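Local coordinates for protein neuraminidase (Bacteroides thetaiotaomicron, PDB 5MUL) that is a beta-propeller glycoside hydrolase that binds glucuronic acid and probably acts as a rhamnosidase, at residues P144-L149 / L154-R159; W198-D203 / I208-V213. All coordinates share one frame; numbering follows the deposited sequence.

Contact 1 (P144-L149 / L154-R159); sequences PEFYPL and LLFVYR. With BDP (beta-D-glucopyranuronic acid), chain B.
The F146 ring carries F156 over one face, CD1 of F156 lying 3.5 Å from CE1 of F146 near the rim; the two planes are inclined at 48°, and the rings meet obliquely. CG of F156 stands anti to the backbone N (chi1 -177°), which sends its ring back along the partner strand until CZ rests 3.6 Å from CB of P144. W180 and M133 pack against both phenyl rings. On the other side of the sheet lie E145, Y147, L155 and V157. There CE1 of Y147 meets CG2 of V157 at 4.1 Å, while OH of Y147 donates to OE1 of E145 at 2.5 Å. This oxygen lies at the edge of the Y147 ring, in its plane, but is met from above the carboxylate plane; the bond ties together two neighbours on one strand.

These residues form an antiparallel beta hairpin within one blade of the propeller. Backbone bonds run both ways between E145 and V157 and between Y147 and L155; L155 N to Y147 O is nearly straight, whereas E145 N to V157 O is clearly bent (134°). F146 and F156 form a non-hydrogen-bonded pair, side chains on one face. At the turn end, L149 leans on L155, CD1 to CD1 at 4.0 Å, and CG of P148 touches C3 of the bound glucuronic acid at 3.8 Å, with E389 and K392 close to the same proline.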
ATOM      1  N   PRO A 144       5.796   6.037  -6.891  1.00 13.15           N
ATOM      2  CA  PRO A 144       4.974   7.107  -6.349  1.00 13.05           C
ATOM      3  C   PRO A 144       3.805   6.582  -5.546  1.00 12.34           C
ATOM      4  O   PRO A 144       3.183   5.563  -5.937  1.00 13.36           O
ATOM      5  CB  PRO A 144       4.437   7.779  -7.601  1.00 14.22           C
ATOM      6  CG  PRO A 144       4.362   6.660  -8.598  1.00 14.56           C
ATOM      7  CD  PRO A 144       5.625   5.904  -8.346  1.00 13.99           C
ATOM      8  N   GLU A 145       3.461   7.270  -4.457  1.00 11.54           N
ATOM      9  CA  GLU A 145       2.326   6.855  -3.620  1.00 12.63           C
ATOM     10  C   GLU A 145       1.652   8.096  -3.067  1.00 11.58           C
ATOM     11  O   GLU A 145       2.326   8.913  -2.447  1.00 11.28           O
ATOM     12  CB  GLU A 145       2.782   6.014  -2.412  1.00 15.71           C
ATOM     13  CG  GLU A 145       3.685   4.792  -2.665  1.00 19.53           C
ATOM     14  CD  GLU A 145       4.544   4.273  -1.476  1.00 24.25           C
ATOM     15  OE1 GLU A 145       4.533   4.773  -0.320  1.00 26.54           O
ATOM     16  OE2 GLU A 145       5.293   3.306  -1.702  1.00 28.56           O
ATOM     17  N   PHE A 146       0.331   8.232  -3.206  1.00 11.77           N
ATOM     18  CA  PHE A 146      -0.445   9.259  -2.529  1.00 11.41           C
ATOM     19  C   PHE A 146      -1.170   8.719  -1.314  1.00 11.46           C
ATOM     20  O   PHE A 146      -1.580   7.568  -1.291  1.00 12.56           O
ATOM     21  CB  PHE A 146      -1.528   9.832  -3.431  1.00 11.75           C
ATOM     22  CG  PHE A 146      -1.012  10.612  -4.617  1.00 12.06           C
ATOM     23  CD1 PHE A 146      -0.638  11.940  -4.515  1.00 12.47           C
ATOM     24  CD2 PHE A 146      -0.955  10.021  -5.876  1.00 12.78           C
ATOM     25  CE1 PHE A 146      -0.208  12.655  -5.600  1.00 13.01           C
ATOM     26  CE2 PHE A 146      -0.520  10.741  -6.973  1.00 13.06           C
ATOM     27  CZ  PHE A 146      -0.143  12.059  -6.835  1.00 13.43           C
ATOM     28  N   TYR A 147      -1.413   9.604  -0.362  1.00 11.24           N
ATOM     29  CA  TYR A 147      -2.229   9.305   0.805  1.00 11.65           C
ATOM     30  C   TYR A 147      -3.053  10.531   1.109  1.00 12.09           C
ATOM     31  O   TYR A 147      -2.583  11.648   0.911  1.00 12.70           O
ATOM     32  CB  TYR A 147      -1.369   8.977   2.044  1.00 11.73           C
ATOM     33  CG  TYR A 147      -0.355   7.898   1.782  1.00 12.44           C
ATOM     34  CD1 TYR A 147       0.882   8.202   1.206  1.00 12.78           C
ATOM     35  CD2 TYR A 147      -0.649   6.571   2.026  1.00 13.57           C
ATOM     36  CE1 TYR A 147       1.781   7.184   0.922  1.00 13.91           C
ATOM     37  CE2 TYR A 147       0.248   5.578   1.738  1.00 15.39           C
ATOM     38  CZ  TYR A 147       1.447   5.908   1.196  1.00 15.17           C
ATOM     39  OH  TYR A 147       2.354   4.872   0.915  1.00 20.13           O
ATOM     40  N   PRO A 148      -4.259  10.376   1.661  1.00 13.00           N
ATOM     41  CA  PRO A 148      -5.017  11.527   2.128  1.00 13.87           C
ATOM     42  C   PRO A 148      -4.505  12.010   3.487  1.00 14.84           C
ATOM     43  O   PRO A 148      -3.900  11.230   4.223  1.00 19.13           O
ATOM     44  CB  PRO A 148      -6.399  10.930   2.336  1.00 14.88           C
ATOM     45  CG  PRO A 148      -6.107   9.554   2.819  1.00 15.63           C
ATOM     46  CD  PRO A 148      -4.938   9.106   1.991  1.00 14.31           C
ATOM     47  N   LEU A 149      -4.682  13.287   3.787  1.00 13.41           N
ATOM     48  CA  LEU A 149      -4.408  13.849   5.097  1.00 13.74           C
ATOM     49  C   LEU A 149      -5.680  14.547   5.564  1.00 14.96           C
ATOM     50  O   LEU A 149      -6.593  14.774   4.777  1.00 15.56           O
ATOM     51  CB  LEU A 149      -3.251  14.850   5.043  1.00 13.64           C
ATOM     52  CG  LEU A 149      -1.872  14.294   4.654  1.00 13.90           C
ATOM     53  CD1 LEU A 149      -0.872  15.438   4.504  1.00 14.32           C
ATOM     54  CD2 LEU A 149      -1.364  13.275   5.665  1.00 14.21           C
ATOM     55  N   LEU A 154      -3.205  16.316   0.788  1.00 12.59           N
ATOM     56  CA  LEU A 154      -2.606  15.025   0.358  1.00 12.40           C
ATOM     57  C   LEU A 154      -1.156  14.924   0.797  1.00 11.69           C
ATOM     58  O   LEU A 154      -0.446  15.951   0.910  1.00 12.39           O
ATOM     59  CB  LEU A 154      -2.621  14.854  -1.158  1.00 12.83           C
ATOM     60  CG  LEU A 154      -3.975  14.880  -1.855  1.00 14.26           C
ATOM     61  CD1 LEU A 154      -3.795  14.695  -3.343  1.00 15.69           C
ATOM     62  CD2 LEU A 154      -4.894  13.826  -1.314  1.00 14.83           C
ATOM     63  N   LEU A 155      -0.713  13.690   1.030  1.00 10.97           N
ATOM     64  CA  LEU A 155       0.698  13.347   1.196  1.00 10.82           C
ATOM     65  C   LEU A 155       1.140  12.641  -0.072  1.00 10.41           C
ATOM     66  O   LEU A 155       0.364  11.908  -0.692  1.00 10.69           O
ATOM     67  CB  LEU A 155       0.850  12.387   2.381  1.00 11.20           C
ATOM     68  CG  LEU A 155       2.262  12.303   3.000  1.00 11.90           C
ATOM     69  CD1 LEU A 155       2.594  13.590   3.745  1.00 12.24           C
ATOM     70  CD2 LEU A 155       2.364  11.091   3.898  1.00 12.06           C
ATOM     71  N   PHE A 156       2.401  12.833  -0.463  1.00 10.12           N
ATOM     72  CA  PHE A 156       3.002  12.090  -1.568  1.00 10.73           C
ATOM     73  C   PHE A 156       4.330  11.567  -1.104  1.00 10.31           C
ATOM     74  O   PHE A 156       5.111  12.332  -0.514  1.00 10.98           O
ATOM     75  CB  PHE A 156       3.189  12.988  -2.788  1.00 11.11           C
ATOM     76  CG  PHE A 156       3.732  12.293  -4.016  1.00 11.60           C
ATOM     77  CD1 PHE A 156       2.947  11.391  -4.727  1.00 11.59           C
ATOM     78  CD2 PHE A 156       4.999  12.574  -4.481  1.00 11.62           C
ATOM     79  CE1 PHE A 156       3.404  10.802  -5.885  1.00 12.22           C
ATOM     80  CE2 PHE A 156       5.454  11.990  -5.650  1.00 12.00           C
ATOM     81  CZ  PHE A 156       4.670  11.123  -6.345  1.00 12.25           C
ATOM     82  N   VAL A 157       4.592  10.296  -1.315  1.00 10.37           N
ATOM     83  CA  VAL A 157       5.868   9.684  -0.978  1.00 10.93           C
ATOM     84  C   VAL A 157       6.385   9.043  -2.232  1.00 11.01           C
ATOM     85  O   VAL A 157       5.624   8.441  -2.987  1.00 11.87           O
ATOM     86  CB  VAL A 157       5.715   8.648   0.121  1.00 11.78           C
ATOM     87  CG1 VAL A 157       7.019   7.889   0.343  1.00 13.31           C
ATOM     88  CG2 VAL A 157       5.269   9.319   1.395  1.00 11.83           C
ATOM     89  N   TYR A 158       7.683   9.145  -2.487  1.00 10.84           N
ATOM     90  CA  TYR A 158       8.312   8.451  -3.628  1.00 11.02           C
ATOM     91  C   TYR A 158       9.714   8.017  -3.242  1.00 11.63           C
ATOM     92  O   TYR A 158      10.278   8.481  -2.240  1.00 11.51           O
ATOM     93  CB  TYR A 158       8.312   9.322  -4.879  1.00 12.41           C
ATOM     94  CG  TYR A 158       9.094  10.612  -4.822  1.00 12.10           C
ATOM     95  CD1 TYR A 158       8.565  11.752  -4.244  1.00 13.19           C
ATOM     96  CD2 TYR A 158      10.360  10.720  -5.425  1.00 12.78           C
ATOM     97  CE1 TYR A 158       9.218  12.969  -4.284  1.00 13.38           C
ATOM     98  CE2 TYR A 158      11.017  11.928  -5.424  1.00 13.38           C
ATOM     99  CZ  TYR A 158      10.452  13.053  -4.873  1.00 13.41           C
ATOM    100  OH  TYR A 158      11.089  14.285  -4.902  1.00 14.67           O
ATOM    101  N   ARG A 159      10.229   7.097  -4.045  1.00 11.47           N
ATOM    102  CA  ARG A 159      11.615   6.652  -3.936  0.50 12.08           C
ATOM    103  C   ARG A 159      12.448   7.502  -4.881  1.00 11.92           C
ATOM    104  O   ARG A 159      12.305   7.405  -6.105  1.00 12.69           O
ATOM    105  CB  ARG A 159      11.703   5.189  -4.300  0.50 12.52           C
ATOM    106  CG  ARG A 159      13.114   4.627  -4.261  0.50 13.37           C
ATOM    107  CD  ARG A 159      13.105   3.117  -4.466  0.50 14.17           C
ATOM    108  NE  ARG A 159      12.424   2.456  -3.363  0.50 14.93           N
ATOM    109  CZ  ARG A 159      13.038   1.976  -2.292  0.50 15.28           C
ATOM    110  NH1 ARG A 159      14.370   1.981  -2.196  0.50 15.71           N
ATOM    111  NH2 ARG A 159      12.316   1.448  -1.323  0.50 14.87           N
TER
HETATM  112  C1  BDP B 501      -7.425  11.588   6.748  1.00 21.89           C
HETATM  113  C2  BDP B 501      -8.161  10.260   6.643  1.00 21.58           C
HETATM  114  C3  BDP B 501      -8.915  10.235   5.314  1.00 21.53           C
HETATM  115  C4  BDP B 501      -9.762  11.506   5.148  1.00 21.65           C
HETATM  116  C5  BDP B 501      -8.907  12.747   5.287  1.00 21.50           C
HETATM  117  C6  BDP B 501      -9.706  14.009   5.122  1.00 23.94           C
HETATM  118  O2  BDP B 501      -7.255   9.144   6.678  1.00 19.51           O
HETATM  119  O3  BDP B 501      -9.706   9.054   5.243  1.00 21.71           O
HETATM  120  O4  BDP B 501     -10.367  11.494   3.858  1.00 24.17           O
HETATM  121  O5  BDP B 501      -8.342  12.698   6.592  1.00 20.88           O
HETATM  122  O6A BDP B 501     -10.420  14.391   6.075  1.00 26.22           O
HETATM  123  O1  BDP B 501      -6.828  11.674   8.042  1.00 23.45           O
HETATM  124  O6B BDP B 501      -9.631  14.631   4.042  1.00 23.22           O

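Contact 2 (W198-D203 / I208-V213); sequences WQLYVD and IHLSWV. With BDP (beta-D-glucopyranuronic acid), chain B.
A beta hairpin at the inner edge of a propeller blade brings its turn to the glucuronic acid pocket, and D203 and H209 brace that turn. NE2 of H209 donates to OD2 of D203 at 2.8 Å and almost straight, 171° at the hydrogen. The carboxylate oxygen lies in the plane of the imidazole, but the nitrogen approaches from above the carboxylate plane, the two planes being 61° apart. D203 reaches this position with CG between its backbone N and carbonyl carbon (chi1 74°), and its other oxygen, OD1, makes an Asx turn to K205 N, with T207 N as a second donor. Y228 OH bonds ND1 of H209, so both ring nitrogens are engaged and the rotation of the ring is fixed. With an alanine here, OD2 of D203 and the hydroxyl of Y228 would probably each lose their imidazole partner, leaving the D203 carboxylate held mainly through OD1 and freer to turn. The carbonyl O of D203 accepts from O2 of the ligand at 2.9 Å and only weakly from O1.

Along the strands, paired backbone bonds join Q199 to S211 and Y201 to H209. On the face bearing L200, V202, I208 and L210, side chains lie side by side: CG of L200 is 3.7 Å from CD1 of L210, and CD2 of L200 is 3.9 Å from CG2 of I208. Further along the same face, CB of W198 meets CB of W212 at 4.0 Å.

Strand 223-231 continues the sheet beyond 208-215. The leucine face packs on strands 144-148 and 167-174, whereas H209 and S211 lean on strand 272-275 and Y201 makes a cation-pi contact with K392 of helix 388-394.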
ATOM      1  N   TRP A 198       9.658   0.590   2.398  1.00 11.88           N
ATOM      2  CA  TRP A 198       8.668   1.147   3.313  1.00 11.71           C
ATOM      3  C   TRP A 198       7.254   0.941   2.823  1.00 12.15           C
ATOM      4  O   TRP A 198       7.016   0.656   1.649  1.00 12.63           O
ATOM      5  CB  TRP A 198       8.911   2.648   3.513  1.00 11.91           C
ATOM      6  CG  TRP A 198       8.998   3.434   2.259  1.00 12.23           C
ATOM      7  CD1 TRP A 198       7.948   3.890   1.500  1.00 12.78           C
ATOM      8  CD2 TRP A 198      10.181   3.821   1.557  1.00 12.15           C
ATOM      9  NE1 TRP A 198       8.419   4.555   0.403  1.00 14.53           N
ATOM     10  CE2 TRP A 198       9.776   4.525   0.406  1.00 12.30           C
ATOM     11  CE3 TRP A 198      11.552   3.647   1.789  1.00 12.73           C
ATOM     12  CZ2 TRP A 198      10.693   5.044  -0.503  1.00 13.55           C
ATOM     13  CZ3 TRP A 198      12.442   4.168   0.869  1.00 13.32           C
ATOM     14  CH2 TRP A 198      11.991   4.861  -0.248  1.00 13.56           C
ATOM     15  N   GLN A 199       6.319   1.059   3.767  1.00 11.63           N
ATOM     16  CA  GLN A 199       4.890   1.197   3.491  1.00 11.78           C
ATOM     17  C   GLN A 199       4.308   2.146   4.506  1.00 11.27           C
ATOM     18  O   GLN A 199       4.841   2.294   5.625  1.00 11.98           O
ATOM     19  CB  GLN A 199       4.163  -0.151   3.572  1.00 13.06           C
ATOM     20  CG  GLN A 199       4.420  -0.991   4.833  1.00 14.38           C
ATOM     21  CD  GLN A 199       5.617  -1.936   4.807  1.00 14.88           C
ATOM     22  OE1 GLN A 199       6.122  -2.332   5.897  1.00 17.34           O
ATOM     23  NE2 GLN A 199       6.055  -2.319   3.653  1.00 12.39           N
ATOM     24  N   LEU A 200       3.234   2.823   4.145  1.00 11.20           N
ATOM     25  CA  LEU A 200       2.606   3.849   4.989  1.00 11.02           C
ATOM     26  C   LEU A 200       1.103   3.707   5.012  1.00 11.02           C
ATOM     27  O   LEU A 200       0.484   3.021   4.164  1.00 11.43           O
ATOM     28  CB  LEU A 200       2.959   5.274   4.542  1.00 12.18           C
ATOM     29  CG  LEU A 200       4.438   5.687   4.596  1.00 12.16           C
ATOM     30  CD1 LEU A 200       5.141   5.388   3.272  1.00 13.74           C
ATOM     31  CD2 LEU A 200       4.557   7.161   4.905  1.00 13.58           C
ATOM     32  N   TYR A 201       0.488   4.328   6.004  1.00 10.47           N
ATOM     33  CA  TYR A 201      -0.977   4.391   6.104  1.00 11.04           C
ATOM     34  C   TYR A 201      -1.327   5.604   6.891  1.00 10.57           C
ATOM     35  O   TYR A 201      -0.687   5.866   7.923  1.00 11.90           O
ATOM     36  CB  TYR A 201      -1.473   3.173   6.847  1.00 12.25           C
ATOM     37  CG  TYR A 201      -2.957   3.008   6.872  1.00 12.84           C
ATOM     38  CD1 TYR A 201      -3.617   2.525   5.750  1.00 13.34           C
ATOM     39  CD2 TYR A 201      -3.708   3.309   8.002  1.00 13.25           C
ATOM     40  CE1 TYR A 201      -4.989   2.325   5.742  1.00 15.02           C
ATOM     41  CE2 TYR A 201      -5.113   3.128   8.001  1.00 13.54           C
ATOM     42  CZ  TYR A 201      -5.700   2.648   6.861  1.00 14.38           C
ATOM     43  OH  TYR A 201      -7.077   2.395   6.832  1.00 17.62           O
ATOM     44  N   VAL A 202      -2.315   6.376   6.451  1.00 10.80           N
ATOM     45  CA  VAL A 202      -2.832   7.509   7.200  1.00 11.24           C
ATOM     46  C   VAL A 202      -4.147   7.039   7.845  1.00 12.29           C
ATOM     47  O   VAL A 202      -5.088   6.602   7.150  1.00 12.74           O
ATOM     48  CB  VAL A 202      -3.004   8.764   6.345  1.00 11.54           C
ATOM     49  CG1 VAL A 202      -3.565   9.911   7.184  1.00 12.18           C
ATOM     50  CG2 VAL A 202      -1.688   9.120   5.699  1.00 11.78           C
ATOM     51  N   ASP A 203      -4.210   7.068   9.177  1.00 11.83           N
ATOM     52  CA  ASP A 203      -5.341   6.531   9.898  1.00 12.27           C
ATOM     53  C   ASP A 203      -6.500   7.510   9.914  1.00 13.96           C
ATOM     54  O   ASP A 203      -6.428   8.622   9.385  1.00 13.36           O
ATOM     55  CB  ASP A 203      -4.917   5.979  11.271  1.00 12.47           C
ATOM     56  CG  ASP A 203      -4.606   7.019  12.300  1.00 12.42           C
ATOM     57  OD1 ASP A 203      -4.979   8.205  12.155  1.00 12.31           O
ATOM     58  OD2 ASP A 203      -3.951   6.616  13.300  1.00 13.46           O
ATOM     59  N   ILE A 208       0.060   9.741  10.382  1.00 11.00           N
ATOM     60  CA  ILE A 208       0.814   9.031   9.346  1.00 10.85           C
ATOM     61  C   ILE A 208       1.620   7.924  10.012  1.00 10.40           C
ATOM     62  O   ILE A 208       2.466   8.203  10.866  1.00 11.40           O
ATOM     63  CB  ILE A 208       1.786   9.952   8.582  1.00 11.66           C
ATOM     64  CG1 ILE A 208       1.105  11.174   7.990  1.00 11.89           C
ATOM     65  CG2 ILE A 208       2.513   9.168   7.481  1.00 11.42           C
ATOM     66  CD1 ILE A 208       2.048  12.274   7.570  1.00 12.51           C
ATOM     67  N   HIS A 209       1.376   6.685   9.644  1.00 10.14           N
ATOM     68  CA  HIS A 209       2.115   5.523  10.115  1.00 10.33           C
ATOM     69  C   HIS A 209       3.080   5.087   9.044  1.00 10.34           C
ATOM     70  O   HIS A 209       2.764   5.104   7.866  1.00 11.12           O
ATOM     71  CB  HIS A 209       1.168   4.356  10.416  1.00 10.76           C
ATOM     72  CG  HIS A 209       0.167   4.662  11.479  1.00 11.14           C
ATOM     73  ND1 HIS A 209       0.357   4.305  12.798  1.00 11.39           N
ATOM     74  CD2 HIS A 209      -1.026   5.303  11.423  1.00 11.88           C
ATOM     75  CE1 HIS A 209      -0.702   4.701  13.498  1.00 12.14           C
ATOM     76  NE2 HIS A 209      -1.556   5.302  12.689  1.00 11.99           N
ATOM     77  N   LEU A 210       4.248   4.652   9.464  1.00 10.00           N
ATOM     78  CA  LEU A 210       5.339   4.277   8.566  1.00 10.03           C
ATOM     79  C   LEU A 210       5.992   3.021   9.084  1.00 10.46           C
ATOM     80  O   LEU A 210       6.348   2.950  10.287  1.00 11.32           O
ATOM     81  CB  LEU A 210       6.351   5.427   8.516  1.00 11.00           C
ATOM     82  CG  LEU A 210       7.693   5.149   7.819  1.00 11.58           C
ATOM     83  CD1 LEU A 210       7.563   4.811   6.348  1.00 11.90           C
ATOM     84  CD2 LEU A 210       8.578   6.357   7.982  1.00 12.87           C
ATOM     85  N   SER A 211       6.170   2.019   8.243  1.00 10.31           N
ATOM     86  CA  SER A 211       7.009   0.890   8.617  1.00 11.39           C
ATOM     87  C   SER A 211       7.879   0.485   7.459  1.00 11.18           C
ATOM     88  O   SER A 211       7.614   0.810   6.323  1.00 10.88           O
ATOM     89  CB  SER A 211       6.183  -0.273   9.153  1.00 11.97           C
ATOM     90  OG  SER A 211       5.291  -0.765   8.162  1.00 12.14           O
ATOM     91  N   TRP A 212       8.952  -0.230   7.777  1.00 10.37           N
ATOM     92  CA  TRP A 212       9.904  -0.608   6.751  1.00 11.14           C
ATOM     93  C   TRP A 212      10.749  -1.786   7.157  1.00 11.26           C
ATOM     94  O   TRP A 212      10.872  -2.107   8.334  1.00 11.45           O
ATOM     95  CB  TRP A 212      10.786   0.573   6.346  1.00 11.16           C
ATOM     96  CG  TRP A 212      11.774   1.052   7.367  1.00 11.63           C
ATOM     97  CD1 TRP A 212      13.135   0.761   7.417  1.00 12.71           C
ATOM     98  CD2 TRP A 212      11.528   1.953   8.444  1.00 11.71           C
ATOM     99  NE1 TRP A 212      13.709   1.433   8.444  1.00 12.63           N
ATOM    100  CE2 TRP A 212      12.763   2.173   9.103  1.00 12.47           C
ATOM    101  CE3 TRP A 212      10.381   2.599   8.936  1.00 12.58           C
ATOM    102  CZ2 TRP A 212      12.868   3.008  10.234  1.00 13.05           C
ATOM    103  CZ3 TRP A 212      10.493   3.440  10.037  1.00 13.04           C
ATOM    104  CH2 TRP A 212      11.726   3.614  10.700  1.00 12.85           C
ATOM    105  N   VAL A 213      11.376  -2.377   6.154  1.00 11.50           N
ATOM    106  CA  VAL A 213      12.424  -3.366   6.352  1.00 13.12           C
ATOM    107  C   VAL A 213      13.717  -2.793   5.795  1.00 13.12           C
ATOM    108  O   VAL A 213      13.723  -1.938   4.925  1.00 12.94           O
ATOM    109  CB  VAL A 213      12.118  -4.724   5.665  1.00 14.66           C
ATOM    110  CG1 VAL A 213      10.730  -5.244   6.045  1.00 14.14           C
ATOM    111  CG2 VAL A 213      12.283  -4.680   4.175  1.00 16.69           C
TER
HETATM  112  C1  BDP B 501      -7.425  11.588   6.748  1.00 21.89           C
HETATM  113  C2  BDP B 501      -8.161  10.260   6.643  1.00 21.58           C
HETATM  114  C3  BDP B 501      -8.915  10.235   5.314  1.00 21.53           C
HETATM  115  C4  BDP B 501      -9.762  11.506   5.148  1.00 21.65           C
HETATM  116  C5  BDP B 501      -8.907  12.747   5.287  1.00 21.50           C
HETATM  117  C6  BDP B 501      -9.706  14.009   5.122  1.00 23.94           C
HETATM  118  O2  BDP B 501      -7.255   9.144   6.678  1.00 19.51           O
HETATM  119  O3  BDP B 501      -9.706   9.054   5.243  1.00 21.71           O
HETATM  120  O4  BDP B 501     -10.367  11.494   3.858  1.00 24.17           O
HETATM  121  O5  BDP B 501      -8.342  12.698   6.592  1.00 20.88           O
HETATM  122  O6A BDP B 501     -10.420  14.391   6.075  1.00 26.22           O
HETATM  123  O1  BDP B 501      -6.828  11.674   8.042  1.00 23.45           O
HETATM  124  O6B BDP B 501      -9.631  14.631   4.042  1.00 23.22           O

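How the contacts relate
From the N terminus, contact 1 comes first, its strands 144-148 and 154-160 closing a short turn; the chain then runs on through strands 167-174 and 179-184 before contact 2 closes a turn of equal length between 195-202 and 208-215. The two are in series, neither enclosing the other, and they belong to adjoining sheets of the propeller. With centres about 11 Å apart, they touch directly: P148 O meets CG1 of V202 at 3.3 Å near the ligand, and R159 makes a cation-pi contact with W198 at the far end. The two turns thus converge on one glucuronic acid, where G152, E389 and K392 also bind.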